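Local coordinates for protein predicted phosphatase, HAD family (PDB 3MC1) that probably acts as a metal-dependent phosphohydrolase of the haloacid dehalogenase superfamily, although its natural substrate is not established, at residues Y4-D10 with D161-D167; I22-Y28 with Y73-F77; K144-R149 with G174-L180. One frame throughout, in Å; residues are numbered along the deposited sequence.

Contact 1. Residues Y4-D10 with D161-D167; sequences YNYVLFD and DAIMIGD. With NA (sodium ion), chain C.
Asp10 and Asp167 meet at a sodium ion, bound by Asp10 OD2 at 2.1 Å and by Asp167 OD1 at 2.3 Å, with two waters and Asp12 O completing the site. The two carboxylate planes lie only 16° apart. This is the metal site of a HAD-type Rossmann-like domain, placed at the C-terminal ends of two neighbouring parallel strands, 6-9 and 162-166; Asp10 opens a sequence that fits the DxDx(T/V) pattern of the family. Water 1 also donates to Asp167 OD2, which accepts from Phe189 N as well, while Asp10 OD1 is held by Thr109 OG1, so each carboxylate is gripped through both oxygens.

Away from the metal the strands are joined by regular parallel backbone bonds, from Tyr6 N to Asp161 O at one end to Asp10 N to Ile165 O at the other. Where the pairing begins, Asp161 adds its side chain: with CG anti to the backbone N (chi1 -166°), OD1 swings across to receive Asn5 N at 2.6 Å, the donor standing above the carboxylate plane, and a weak bond from Asn5 ND2.

On the face carrying Val7 and Phe9, Val7 CG1 rests on Ile165 CD1, and Phe9 CD1 lies 3.9 Å from Ile165 CB. On the other face Met164, bent at chi2, lays SE against Leu8 CB at 3.7 Å and turns its methyl CE toward Asp10. Back on the Val7 face, Ile163 CG2 sits over the middle of the Tyr4 ring, 3.8 Å from its centroid, while Ile163 CD1 reaches Tyr4 OH, itself hydrogen-bonded to Ile214 O, at 3.4 Å.

Contact 2. Residues I22-Y28 with Y73-F77; sequences ITKSVKY and YRDYF
Ser25 presses its CB onto the face of the Tyr73 ring, 3.5 Å from the centroid and shifted toward the CD1-CE1 side, a CH-pi contact at the tightest part of this helix pair. At the small serine the backbones come close: Ser25 CA and Tyr73 CA are 4.8 Å apart. Tyr73 gets its ring under the serine because CG stands anti to the backbone N (chi1 169°), which carries the ring along the facing helix. Val26 CG2 then meets the same ring in its plane, 3.6 Å from Tyr73 CE1, and Ile22 closes over the far end with CG2 beside Tyr73 OH. Ser25 OG turns the other way, lying at the ring edges of Tyr76 and Phe77, 3.1 Å from Tyr76 CD2; its hydrogen bond goes back to Gly21 O in its own helix.

Helices 19-31 and 63-81 lie in the helical insertion that follows the first strand, consistent with a C1-type cap of the HAD superfamily. The short segments cross at 137° between their N-to-C directions, roughly antiparallel but steeply inclined, their axes 8.0 Å apart at closest approach, and no hydrogen bond joins them. Helix 51-59 covers part of the buried side, with Phe55 on Val26 and Leu51 on Tyr73.

Toward solvent the packing thins. Tyr28 approaches Tyr76 obliquely, Tyr28 CD2 to Tyr76 CB at 3.9 Å, and Asp75 only grazes the Tyr28 ring. The extended Lys24 chain passes Tyr76 OH with its CD at 3.8 Å; its NZ pairs with Glu20, whereas Tyr76 OH bonds to Glu84 OE1.

Contact 3. Residues K144-R149 with G174-L180; sequences KEDVIR and GALKNNL
Asn178 points its amide at the helix starting with Lys144, and each branch of that amide meets a different partner. ND2 donates to Glu145 O at 3.0 Å, nearly straight (167°) and on a lone pair in the carbonyl plane, and also to Gly174 O in its own segment, so one NH2 group ties two backbone carbonyls together. OD1 lies over one face of the Arg149 guanidinium, the amide and guanidinium planes 33° apart; Arg149 NH1 is close to OD1, but the geometry is too poor for a hydrogen bond.

Arg149 bends at chi3 (-53°) and thereby brings NH2 to Lys177 O at 2.9 Å, with that oxygen in the guanidinium plane. The same nitrogen makes a salt bridge to Glu145 OE2 whose hydrogen bond is weak. Glu145 and Lys177 cross at about a right angle, OE2 lying 3.1 Å from Lys177 CD rather than at the ammonium group.

On the apolar side of the amide, Ile148 CG2 touches Asn178 and Leu180 CD1, while Ile148 CD1 meets the Gly174 backbone. A Schellman motif with Asn179 at C-prime ends helix 169-176 here, and helices 144-155 and 169-176 pack together over Met164 of strand 162-166.

Contacts 1 and 3 belong to the core domain and touch: Ala162 of contact 1 packs on Leu180 of contact 3, and strand 162-166 lies in the chain between the two helices of contact 3. Contact 2 lies apart in what is probably the helical cap, on the other side of the chain's centre, its centre about 28 Å from that of contact 1. Contact 1 is buried and bonded by strand backbones and metal. Contact 3, also largely buried, relies on side-chain to backbone bonds, whereas the partly buried contact 2 is held by aromatic and aliphatic packing. Lys144 of contact 3 pairs with Asp171 and, weakly, with Asp10 of contact 1.

Contact 1. Residues Y4-D10 with D161-D167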
loop_
_atom_site.group_PDB
_atom_site.type_symbol
_atom_site.label_atom_id
_atom_site.label_comp_id
_atom_site.label_asym_id
_atom_site.label_seq_id
_atom_site.Cartn_x
_atom_site.Cartn_y
_atom_site.Cartn_z
ATOM N N TYR A 4 -21.796 -5.229 0.135
ATOM C CA TYR A 4 -20.692 -5.425 1.063
ATOM C C TYR A 4 -20.481 -4.057 1.720
ATOM O O TYR A 4 -20.729 -3.018 1.103
ATOM C CB TYR A 4 -19.444 -5.944 0.326
ATOM C CG TYR A 4 -18.897 -5.033 -0.743
ATOM C CD1 TYR A 4 -18.031 -3.988 -0.416
ATOM C CD2 TYR A 4 -19.274 -5.185 -2.082
ATOM C CE1 TYR A 4 -17.558 -3.113 -1.386
ATOM C CE2 TYR A 4 -18.802 -4.310 -3.063
ATOM C CZ TYR A 4 -17.947 -3.276 -2.703
ATOM O OH TYR A 4 -17.482 -2.389 -3.652
ATOM N N ASN A 5 -20.057 -4.058 2.977
ATOM C CA ASN A 5 -19.894 -2.815 3.724
ATOM C C ASN A 5 -18.480 -2.279 3.913
ATOM O O ASN A 5 -18.306 -1.123 4.300
ATOM C CB ASN A 5 -20.529 -2.981 5.107
ATOM C CG ASN A 5 -22.026 -3.196 5.040
ATOM O OD1 ASN A 5 -22.781 -2.287 4.695
ATOM N ND2 ASN A 5 -22.465 -4.407 5.363
ATOM N N TYR A 6 -17.476 -3.102 3.644
ATOM C CA TYR A 6 -16.101 -2.671 3.858
ATOM C C TYR A 6 -15.245 -2.590 2.611
ATOM O O TYR A 6 -15.345 -3.422 1.711
ATOM C CB TYR A 6 -15.433 -3.598 4.866
ATOM C CG TYR A 6 -15.959 -3.460 6.273
ATOM C CD1 TYR A 6 -15.333 -2.615 7.194
ATOM C CD2 TYR A 6 -17.060 -4.204 6.700
ATOM C CE1 TYR A 6 -15.789 -2.521 8.514
ATOM C CE2 TYR A 6 -17.525 -4.115 8.011
ATOM C CZ TYR A 6 -16.883 -3.276 8.913
ATOM O OH TYR A 6 -17.329 -3.211 10.213
ATOM N N VAL A 7 -14.401 -1.565 2.576
ATOM C CA VAL A 7 -13.498 -1.347 1.465
ATOM C C VAL A 7 -12.096 -1.124 2.052
ATOM O O VAL A 7 -11.856 -0.131 2.742
ATOM C CB VAL A 7 -13.900 -0.097 0.651
ATOM C CG1 VAL A 7 -12.970 0.055 -0.542
ATOM C CG2 VAL A 7 -15.374 -0.191 0.176
ATOM N N LEU A 8 -11.193 -2.072 1.806
ATOM C CA LEU A 8 -9.807 -1.967 2.272
ATOM C C LEU A 8 -8.944 -1.393 1.142
ATOM O O LEU A 8 -9.110 -1.748 -0.021
ATOM C CB LEU A 8 -9.274 -3.342 2.693
ATOM C CG LEU A 8 -9.625 -3.833 4.107
ATOM C CD1 LEU A 8 -11.139 -3.968 4.268
ATOM C CD2 LEU A 8 -8.925 -5.172 4.379
ATOM N N PHE A 9 -8.027 -0.497 1.499
ATOM C CA PHE A 9 -7.145 0.161 0.539
ATOM C C PHE A 9 -5.693 0.009 0.963
ATOM O O PHE A 9 -5.384 0.041 2.160
ATOM C CB PHE A 9 -7.386 1.678 0.508
ATOM C CG PHE A 9 -8.738 2.109 -0.023
ATOM C CD1 PHE A 9 -8.892 2.474 -1.356
ATOM C CD2 PHE A 9 -9.830 2.233 0.836
ATOM C CE1 PHE A 9 -10.121 2.971 -1.827
ATOM C CE2 PHE A 9 -11.055 2.722 0.381
ATOM C CZ PHE A 9 -11.201 3.095 -0.950
ATOM N N ASP A 10 -4.801 -0.142 -0.008
ATOM C CA ASP A 10 -3.384 -0.153 0.330
ATOM C C ASP A 10 -3.097 1.349 0.375
ATOM O O ASP A 10 -3.967 2.152 0.013
ATOM C CB ASP A 10 -2.541 -0.826 -0.749
ATOM C CG ASP A 10 -1.065 -0.864 -0.379
ATOM O OD1 ASP A 10 -0.754 -1.058 0.822
ATOM O OD2 ASP A 10 -0.217 -0.697 -1.282
ATOM N N ASP A 161 -18.089 -9.489 2.929
ATOM C CA ASP A 161 -18.519 -8.133 3.241
ATOM C C ASP A 161 -17.422 -7.093 2.990
ATOM O O ASP A 161 -17.489 -5.978 3.497
ATOM C CB ASP A 161 -18.973 -8.078 4.700
ATOM C CG ASP A 161 -19.753 -6.824 5.020
ATOM O OD1 ASP A 161 -20.531 -6.371 4.156
ATOM O OD2 ASP A 161 -19.599 -6.300 6.140
ATOM N N ALA A 162 -16.420 -7.452 2.193
ATOM C CA ALA A 162 -15.331 -6.522 1.929
ATOM C C ALA A 162 -14.580 -6.824 0.647
ATOM O O ALA A 162 -14.637 -7.937 0.129
ATOM C CB ALA A 162 -14.369 -6.536 3.099
ATOM N N ILE A 163 -13.881 -5.810 0.143
ATOM C CA ILE A 163 -13.068 -5.935 -1.056
ATOM C C ILE A 163 -11.717 -5.264 -0.772
ATOM O O ILE A 163 -11.599 -4.451 0.145
ATOM C CB ILE A 163 -13.725 -5.236 -2.263
ATOM C CG1 ILE A 163 -13.849 -3.734 -1.992
ATOM C CG2 ILE A 163 -15.113 -5.842 -2.531
ATOM C CD1 ILE A 163 -14.179 -2.910 -3.243
HETATM N N MSE A 164 -10.706 -5.604 -1.563
HETATM C CA MSE A 164 -9.369 -5.035 -1.393
HETATM C C MSE A 164 -8.976 -4.233 -2.631
HETATM O O MSE A 164 -9.120 -4.708 -3.752
HETATM C CB MSE A 164 -8.360 -6.163 -1.155
HETATM C CG MSE A 164 -6.914 -5.715 -1.049
HETATM SE SE MSE A 164 -6.588 -4.556 0.466
HETATM C CE MSE A 164 -4.851 -3.845 -0.073
ATOM N N ILE A 165 -8.507 -3.005 -2.424
ATOM C CA ILE A 165 -8.076 -2.150 -3.528
ATOM C C ILE A 165 -6.556 -1.965 -3.432
ATOM O O ILE A 165 -6.047 -1.543 -2.386
ATOM C CB ILE A 165 -8.747 -0.745 -3.474
ATOM C CG1 ILE A 165 -10.247 -0.817 -3.835
ATOM C CG2 ILE A 165 -8.104 0.159 -4.522
ATOM C CD1 ILE A 165 -11.020 -1.867 -3.135
ATOM N N GLY A 166 -5.843 -2.276 -4.517
ATOM C CA GLY A 166 -4.393 -2.143 -4.522
ATOM C C GLY A 166 -3.855 -1.951 -5.934
ATOM O O GLY A 166 -4.601 -2.115 -6.903
ATOM N N ASP A 167 -2.565 -1.621 -6.053
ATOM C CA ASP A 167 -1.938 -1.384 -7.352
ATOM C C ASP A 167 -0.929 -2.450 -7.782
ATOM O O ASP A 167 -0.494 -2.463 -8.938
ATOM C CB ASP A 167 -1.247 -0.004 -7.355
ATOM C CG ASP A 167 -0.145 0.114 -6.303
ATOM O OD1 ASP A 167 -0.398 -0.213 -5.116
ATOM O OD2 ASP A 167 0.982 0.545 -6.663
HETATM NA NA NA C . 0.709 -0.206 -3.115
HETATM O O HOH W 1 2.547 0.442 -4.471
HETATM O O HOH W 2 1.129 -2.371 -2.952
#

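Contact 2. Residues I22-Y28 with Y73-F77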
loop_
_atom_site.group_PDB
_atom_site.type_symbol
_atom_site.label_atom_id
_atom_site.label_comp_id
_atom_site.label_asym_id
_atom_site.label_seq_id
_atom_site.Cartn_x
_atom_site.Cartn_y
_atom_site.Cartn_z
ATOM N N ILE A 22 9.958 7.562 -1.076
ATOM C CA ILE A 22 10.357 6.171 -0.917
ATOM C C ILE A 22 11.616 5.836 -1.720
ATOM O O ILE A 22 12.531 5.216 -1.196
ATOM C CB ILE A 22 9.202 5.214 -1.321
ATOM C CG1 ILE A 22 8.019 5.414 -0.365
ATOM C CG2 ILE A 22 9.661 3.758 -1.280
ATOM C CD1 ILE A 22 6.761 4.628 -0.747
ATOM N N THR A 23 11.670 6.244 -2.981
ATOM C CA THR A 23 12.849 5.935 -3.787
ATOM C C THR A 23 14.069 6.665 -3.239
ATOM O O THR A 23 15.188 6.148 -3.299
ATOM C CB THR A 23 12.645 6.285 -5.283
ATOM O OG1 THR A 23 12.282 7.662 -5.419
ATOM C CG2 THR A 23 11.562 5.397 -5.895
ATOM N N LYS A 24 13.855 7.858 -2.687
ATOM C CA LYS A 24 14.954 8.616 -2.113
ATOM C C LYS A 24 15.469 7.953 -0.832
ATOM O O LYS A 24 16.670 7.969 -0.565
ATOM C CB LYS A 24 14.530 10.065 -1.851
ATOM C CG LYS A 24 14.630 10.941 -3.087
ATOM C CD LYS A 24 14.203 12.382 -2.837
ATOM C CE LYS A 24 14.322 13.194 -4.123
ATOM N NZ LYS A 24 13.981 14.632 -3.946
ATOM N N SER A 25 14.567 7.356 -0.052
ATOM C CA SER A 25 14.964 6.675 1.179
ATOM C C SER A 25 15.751 5.408 0.832
ATOM O O SER A 25 16.709 5.050 1.516
ATOM C CB SER A 25 13.731 6.314 2.025
ATOM O OG SER A 25 13.020 7.480 2.407
ATOM N N VAL A 26 15.340 4.728 -0.232
ATOM C CA VAL A 26 16.034 3.521 -0.664
ATOM C C VAL A 26 17.422 3.905 -1.191
ATOM O O VAL A 26 18.413 3.257 -0.865
ATOM C CB VAL A 26 15.246 2.798 -1.775
ATOM C CG1 VAL A 26 16.009 1.557 -2.248
ATOM C CG2 VAL A 26 13.866 2.419 -1.249
ATOM N N LYS A 27 17.487 4.962 -2.000
ATOM C CA LYS A 27 18.765 5.412 -2.547
ATOM C C LYS A 27 19.700 5.804 -1.411
ATOM O O LYS A 27 20.896 5.501 -1.449
ATOM C CB LYS A 27 18.574 6.606 -3.488
ATOM C CG LYS A 27 19.889 7.149 -4.033
ATOM C CD LYS A 27 19.708 8.516 -4.678
ATOM C CE LYS A 27 19.606 8.431 -6.192
ATOM N NZ LYS A 27 20.931 8.139 -6.822
ATOM N N TYR A 28 19.153 6.480 -0.404
ATOM C CA TYR A 28 19.947 6.896 0.750
ATOM C C TYR A 28 20.513 5.668 1.453
ATOM O O TYR A 28 21.667 5.662 1.887
ATOM C CB TYR A 28 19.093 7.681 1.750
ATOM C CG TYR A 28 19.790 7.870 3.076
ATOM C CD1 TYR A 28 20.783 8.837 3.228
ATOM C CD2 TYR A 28 19.500 7.046 4.165
ATOM C CE1 TYR A 28 21.477 8.978 4.429
ATOM C CE2 TYR A 28 20.187 7.177 5.374
ATOM C CZ TYR A 28 21.177 8.146 5.493
ATOM O OH TYR A 28 21.883 8.275 6.668
ATOM N N TYR A 73 17.074 3.382 5.650
ATOM C CA TYR A 73 15.935 3.876 4.896
ATOM C C TYR A 73 15.097 4.754 5.824
ATOM O O TYR A 73 14.755 5.888 5.484
ATOM C CB TYR A 73 15.109 2.683 4.410
ATOM C CG TYR A 73 13.745 3.017 3.836
ATOM C CD1 TYR A 73 13.526 2.978 2.465
ATOM C CD2 TYR A 73 12.656 3.303 4.675
ATOM C CE1 TYR A 73 12.257 3.202 1.932
ATOM C CE2 TYR A 73 11.382 3.537 4.151
ATOM C CZ TYR A 73 11.192 3.479 2.781
ATOM O OH TYR A 73 9.938 3.657 2.246
ATOM N N ARG A 74 14.790 4.232 7.011
ATOM C CA ARG A 74 13.967 4.968 7.966
ATOM C C ARG A 74 14.581 6.243 8.524
ATOM O O ARG A 74 13.851 7.177 8.843
ATOM C CB ARG A 74 13.527 4.042 9.094
ATOM C CG ARG A 74 12.496 3.024 8.609
ATOM C CD ARG A 74 12.200 1.971 9.650
ATOM N NE ARG A 74 11.229 0.994 9.165
ATOM C CZ ARG A 74 10.904 -0.115 9.820
ATOM N NH1 ARG A 74 11.478 -0.385 10.985
ATOM N NH2 ARG A 74 10.007 -0.952 9.318
ATOM N N ASP A 75 15.909 6.287 8.645
ATOM C CA ASP A 75 16.575 7.490 9.138
ATOM C C ASP A 75 16.153 8.664 8.276
ATOM O O ASP A 75 15.954 9.774 8.775
ATOM C CB ASP A 75 18.105 7.371 9.056
ATOM C CG ASP A 75 18.650 6.218 9.862
ATOM O OD1 ASP A 75 18.110 5.935 10.952
ATOM O OD2 ASP A 75 19.642 5.607 9.411
ATOM N N TYR A 76 16.037 8.414 6.975
ATOM C CA TYR A 76 15.645 9.445 6.029
ATOM C C TYR A 76 14.123 9.544 5.841
ATOM O O TYR A 76 13.572 10.641 5.738
ATOM C CB TYR A 76 16.285 9.179 4.670
ATOM C CG TYR A 76 15.920 10.210 3.628
ATOM C CD1 TYR A 76 16.639 11.405 3.510
ATOM C CD2 TYR A 76 14.823 10.016 2.785
ATOM C CE1 TYR A 76 16.269 12.380 2.577
ATOM C CE2 TYR A 76 14.447 10.976 1.858
ATOM C CZ TYR A 76 15.170 12.155 1.755
ATOM O OH TYR A 76 14.794 13.096 0.823
ATOM N N PHE A 77 13.456 8.396 5.774
ATOM C CA PHE A 77 12.007 8.384 5.566
ATOM C C PHE A 77 11.196 9.006 6.691
ATOM O O PHE A 77 10.287 9.795 6.446
ATOM C CB PHE A 77 11.509 6.957 5.348
ATOM C CG PHE A 77 10.059 6.887 4.973
ATOM C CD1 PHE A 77 9.667 7.122 3.663
ATOM C CD2 PHE A 77 9.082 6.633 5.935
ATOM C CE1 PHE A 77 8.319 7.107 3.308
ATOM C CE2 PHE A 77 7.726 6.615 5.586
ATOM C CZ PHE A 77 7.350 6.854 4.272
#

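Contact 3. Residues K144-R149 with G174-L180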
loop_
_atom_site.group_PDB
_atom_site.type_symbol
_atom_site.label_atom_id
_atom_site.label_comp_id
_atom_site.label_asym_id
_atom_site.label_seq_id
_atom_site.Cartn_x
_atom_site.Cartn_y
_atom_site.Cartn_z
ATOM N N LYS A 144 1.220 -8.504 2.963
ATOM C CA LYS A 144 -0.126 -8.060 2.633
ATOM C C LYS A 144 -1.189 -9.016 3.177
ATOM O O LYS A 144 -2.190 -8.585 3.753
ATOM C CB LYS A 144 -0.250 -7.908 1.109
ATOM C CG LYS A 144 -1.494 -7.175 0.634
ATOM C CD LYS A 144 -1.657 -5.793 1.272
ATOM C CE LYS A 144 -0.411 -4.918 1.116
ATOM N NZ LYS A 144 0.065 -4.792 -0.295
ATOM N N GLU A 145 -0.965 -10.311 2.997
ATOM C CA GLU A 145 -1.898 -11.320 3.490
ATOM C C GLU A 145 -2.095 -11.201 4.996
ATOM O O GLU A 145 -3.218 -11.224 5.488
ATOM C CB GLU A 145 -1.381 -12.726 3.192
ATOM C CG GLU A 145 -2.118 -13.807 3.970
ATOM C CD GLU A 145 -1.459 -15.167 3.860
ATOM O OE1 GLU A 145 -0.259 -15.271 4.183
ATOM O OE2 GLU A 145 -2.143 -16.131 3.456
ATOM N N ASP A 146 -0.996 -11.069 5.727
ATOM C CA ASP A 146 -1.076 -10.994 7.183
ATOM C C ASP A 146 -1.707 -9.715 7.722
ATOM O O ASP A 146 -2.393 -9.747 8.740
ATOM C CB ASP A 146 0.313 -11.189 7.807
ATOM C CG ASP A 146 0.931 -12.556 7.481
ATOM O OD1 ASP A 146 0.192 -13.470 7.042
ATOM O OD2 ASP A 146 2.161 -12.719 7.683
ATOM N N VAL A 147 -1.487 -8.585 7.055
ATOM C CA VAL A 147 -2.064 -7.336 7.534
ATOM C C VAL A 147 -3.562 -7.285 7.232
ATOM O O VAL A 147 -4.356 -6.802 8.045
ATOM C CB VAL A 147 -1.343 -6.113 6.911
ATOM C CG1 VAL A 147 -2.048 -4.824 7.299
ATOM C CG2 VAL A 147 0.099 -6.075 7.402
ATOM N N ILE A 148 -3.952 -7.791 6.067
ATOM C CA ILE A 148 -5.365 -7.808 5.716
ATOM C C ILE A 148 -6.097 -8.725 6.714
ATOM O O ILE A 148 -7.158 -8.377 7.228
ATOM C CB ILE A 148 -5.576 -8.325 4.271
ATOM C CG1 ILE A 148 -5.110 -7.259 3.266
ATOM C CG2 ILE A 148 -7.048 -8.671 4.053
ATOM C CD1 ILE A 148 -5.070 -7.725 1.795
ATOM N N ARG A 149 -5.508 -9.888 6.991
ATOM C CA ARG A 149 -6.109 -10.850 7.913
ATOM C C ARG A 149 -6.275 -10.259 9.309
ATOM O O ARG A 149 -7.293 -10.477 9.959
ATOM C CB ARG A 149 -5.252 -12.123 7.992
ATOM C CG ARG A 149 -5.944 -13.285 8.700
ATOM C CD ARG A 149 -5.105 -14.556 8.672
ATOM N NE ARG A 149 -4.677 -14.927 7.325
ATOM C CZ ARG A 149 -5.499 -15.293 6.346
ATOM N NH1 ARG A 149 -6.807 -15.338 6.561
ATOM N NH2 ARG A 149 -5.012 -15.624 5.154
ATOM N N GLY A 174 -2.607 -11.014 -1.643
ATOM C CA GLY A 174 -3.023 -10.849 -0.257
ATOM C C GLY A 174 -4.534 -10.927 -0.110
ATOM O O GLY A 174 -5.047 -11.460 0.877
ATOM N N ALA A 175 -5.247 -10.397 -1.098
ATOM C CA ALA A 175 -6.710 -10.413 -1.089
ATOM C C ALA A 175 -7.204 -11.838 -1.297
ATOM O O ALA A 175 -8.059 -12.332 -0.562
ATOM C CB ALA A 175 -7.252 -9.507 -2.187
ATOM N N LEU A 176 -6.659 -12.499 -2.309
ATOM C CA LEU A 176 -7.043 -13.874 -2.604
ATOM C C LEU A 176 -6.865 -14.752 -1.372
ATOM O O LEU A 176 -7.752 -15.531 -1.023
ATOM C CB LEU A 176 -6.203 -14.419 -3.764
ATOM C CG LEU A 176 -6.420 -13.732 -5.124
ATOM C CD1 LEU A 176 -5.372 -14.198 -6.138
ATOM C CD2 LEU A 176 -7.831 -14.037 -5.626
ATOM N N LYS A 177 -5.720 -14.613 -0.709
ATOM C CA LYS A 177 -5.418 -15.401 0.484
ATOM C C LYS A 177 -6.366 -15.172 1.656
ATOM O O LYS A 177 -6.372 -15.944 2.617
ATOM C CB LYS A 177 -3.975 -15.147 0.931
ATOM C CG LYS A 177 -2.964 -15.659 -0.075
ATOM C CD LYS A 177 -1.561 -15.680 0.495
ATOM C CE LYS A 177 -0.623 -16.448 -0.422
ATOM N NZ LYS A 177 0.752 -16.520 0.142
ATOM N N ASN A 178 -7.159 -14.109 1.572
ATOM C CA ASN A 178 -8.129 -13.778 2.607
ATOM C C ASN A 178 -9.540 -13.916 2.036
ATOM O O ASN A 178 -10.516 -13.454 2.626
ATOM C CB ASN A 178 -7.899 -12.348 3.105
ATOM C CG ASN A 178 -6.811 -12.267 4.152
ATOM O OD1 ASN A 178 -7.024 -12.637 5.312
ATOM N ND2 ASN A 178 -5.632 -11.793 3.753
ATOM N N ASN A 179 -9.632 -14.550 0.874
ATOM C CA ASN A 179 -10.913 -14.756 0.213
ATOM C C ASN A 179 -11.672 -13.481 -0.088
ATOM O O ASN A 179 -12.903 -13.433 0.009
ATOM C CB ASN A 179 -11.782 -15.695 1.043
ATOM C CG ASN A 179 -11.218 -17.090 1.085
ATOM O OD1 ASN A 179 -10.912 -17.674 0.042
ATOM N ND2 ASN A 179 -11.070 -17.637 2.286
ATOM N N LEU A 180 -10.935 -12.452 -0.478
ATOM C CA LEU A 180 -11.546 -11.177 -0.804
ATOM C C LEU A 180 -11.386 -10.841 -2.270
ATOM O O LEU A 180 -10.343 -11.107 -2.873
ATOM C CB LEU A 180 -10.899 -10.041 -0.014
ATOM C CG LEU A 180 -11.026 -9.948 1.499
ATOM C CD1 LEU A 180 -10.263 -8.705 1.959
ATOM C CD2 LEU A 180 -12.494 -9.861 1.893
#